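Local coordinates for M32 carboxypeptidase (PDB 1KA2) that removes amino acids one after another from the C-terminus of peptides with broad specificity, as a cobalt-binding metallopeptidase of the M32 family, at the interface of chains A and B. Numbering follows the deposited sequence. Chains: chain A/B, M32 carboxypeptidase.

The interface of chains A and B. Residues chain A 228-232, 248, 250; chain B 37-39.
B:Pro39, in the loop that follows the first long helix (8-36) of its chain, sits against the backbone of A:Gly228 to A:Ala231, where A:Gly228 turns at a positive phi of 70° and the chain then enters strand 231-235. This patch of the two-fold homodimer interface illustrates how a proline ring can be seated on a buttressed charge pair. CB of B:Pro39 lies against the peptide carbon C of A:Thr229 at 3.3 Å, and CG faces the backbone N of A:Ala231. The CG–CD edge of the ring also meets the A:Asp248 carboxylate, the two side chains crossing at about a right angle, with CD of B:Pro39 lying 3.3 Å from OD1 of A:Asp248. That carboxylate is gripped side-on by two nitrogens of A:Arg250 from the same strand, 248-253. NE of A:Arg250 forms a salt bridge to OD1 of A:Asp248 at 2.9 Å, nearly straight and in the guanidinium plane, while NH2 donates a hydrogen bond to the syn lone pair of OD2, which is tilted from that plane. The A:Arg250 chain is extended from CG to NE, which carries NH2 up to CA of B:Met38 and CD of B:Pro39. CD of A:Arg232 lies over one face of the A:Arg250 guanidinium, 3.7 Å above the plane and toward the rim. Its chain bends at chi3 (49°) and turns its own guanidinium to the partner loop. There NH1 of A:Arg232 donates to a lone pair of the B:Asn37 backbone carbonyl O at 3.0 Å, with the oxygen tilted 26° from the guanidinium plane.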
loop_
_atom_site.group_PDB
_atom_site.type_symbol
_atom_site.label_atom_id
_atom_site.label_comp_id
_atom_site.label_asym_id
_atom_site.label_seq_id
_atom_site.Cartn_x
_atom_site.Cartn_y
_atom_site.Cartn_z
ATOM N N GLY A 228 -6.912 9.916 -10.069
ATOM C CA GLY A 228 -6.040 10.828 -9.345
ATOM C C GLY A 228 -6.710 11.615 -8.238
ATOM O O GLY A 228 -6.044 12.248 -7.422
ATOM N N THR A 229 -8.036 11.579 -8.196
ATOM C CA THR A 229 -8.757 12.300 -7.168
ATOM C C THR A 229 -9.388 11.344 -6.141
ATOM O O THR A 229 -9.257 11.542 -4.934
ATOM C CB THR A 229 -9.837 13.201 -7.815
ATOM O OG1 THR A 229 -10.237 14.207 -6.880
ATOM C CG2 THR A 229 -11.059 12.389 -8.211
ATOM N N ARG A 230 -10.071 10.310 -6.631
ATOM C CA ARG A 230 -10.713 9.314 -5.783
ATOM C C ARG A 230 -10.482 7.891 -6.301
ATOM O O ARG A 230 -10.941 6.927 -5.703
ATOM C CB ARG A 230 -12.218 9.586 -5.696
ATOM C CG ARG A 230 -12.587 10.707 -4.736
ATOM C CD ARG A 230 -14.061 11.056 -4.794
ATOM N NE ARG A 230 -14.584 11.232 -3.444
ATOM C CZ ARG A 230 -15.467 12.158 -3.095
ATOM N NH1 ARG A 230 -15.928 13.003 -4.003
ATOM N NH2 ARG A 230 -15.891 12.235 -1.845
ATOM N N ALA A 231 -9.760 7.748 -7.405
ATOM C CA ALA A 231 -9.547 6.411 -7.937
ATOM C C ALA A 231 -8.286 6.246 -8.752
ATOM O O ALA A 231 -7.644 7.223 -9.153
ATOM C CB ALA A 231 -10.762 5.992 -8.777
ATOM N N ARG A 232 -7.950 4.986 -9.001
ATOM C CA ARG A 232 -6.774 4.627 -9.772
ATOM C C ARG A 232 -7.065 3.404 -10.641
ATOM O O ARG A 232 -7.954 2.605 -10.337
ATOM C CB ARG A 232 -5.600 4.240 -8.857
ATOM C CG ARG A 232 -5.066 5.289 -7.888
ATOM C CD ARG A 232 -3.758 4.762 -7.300
ATOM N NE ARG A 232 -2.896 4.294 -8.387
ATOM C CZ ARG A 232 -2.018 5.058 -9.035
ATOM N NH1 ARG A 232 -1.868 6.331 -8.693
ATOM N NH2 ARG A 232 -1.316 4.563 -10.051
ATOM N N ASP A 248 -11.477 6.650 -2.110
ATOM C CA ASP A 248 -10.270 5.988 -2.596
ATOM C C ASP A 248 -10.630 4.578 -3.043
ATOM O O ASP A 248 -10.575 3.649 -2.247
ATOM C CB ASP A 248 -9.207 5.928 -1.485
ATOM C CG ASP A 248 -7.840 5.517 -2.002
ATOM O OD1 ASP A 248 -7.736 5.135 -3.183
ATOM O OD2 ASP A 248 -6.856 5.574 -1.226
ATOM N N ARG A 250 -9.943 1.616 -6.084
ATOM C CA ARG A 250 -9.031 1.250 -7.147
ATOM C C ARG A 250 -9.373 -0.028 -7.901
ATOM O O ARG A 250 -9.859 -1.000 -7.321
ATOM C CB ARG A 250 -7.631 1.140 -6.552
ATOM C CG ARG A 250 -7.281 2.346 -5.690
ATOM C CD ARG A 250 -5.839 2.343 -5.196
ATOM N NE ARG A 250 -5.628 3.403 -4.218
ATOM C CZ ARG A 250 -4.486 3.609 -3.566
ATOM N NH1 ARG A 250 -3.429 2.822 -3.778
ATOM N NH2 ARG A 250 -4.402 4.612 -2.700
ATOM N N ASN B 37 1.011 6.692 -4.388
ATOM C CA ASN B 37 -0.137 6.340 -5.227
ATOM C C ASN B 37 -1.502 6.946 -4.945
ATOM O O ASN B 37 -2.256 7.229 -5.876
ATOM C CB ASN B 37 -0.306 4.820 -5.229
ATOM C CG ASN B 37 0.964 4.094 -5.602
ATOM O OD1 ASN B 37 1.589 4.412 -6.598
ATOM N ND2 ASN B 37 1.345 3.104 -4.805
ATOM N N MET B 38 -1.816 7.113 -3.667
ATOM C CA MET B 38 -3.112 7.603 -3.206
ATOM C C MET B 38 -3.778 8.762 -3.933
ATOM O O MET B 38 -3.182 9.817 -4.134
ATOM C CB MET B 38 -3.036 7.950 -1.708
ATOM C CG MET B 38 -4.395 8.140 -1.045
ATOM S SD MET B 38 -4.326 8.803 0.624
ATOM C CE MET B 38 -3.749 10.488 0.279
ATOM N N PRO B 39 -5.031 8.562 -4.374
ATOM C CA PRO B 39 -5.720 9.665 -5.063
ATOM C C PRO B 39 -5.830 10.735 -4.000
ATOM O O PRO B 39 -6.076 10.416 -2.840
ATOM C CB PRO B 39 -7.099 9.104 -5.418
ATOM C CG PRO B 39 -7.023 7.635 -5.165
ATOM C CD PRO B 39 -5.682 7.265 -4.611
#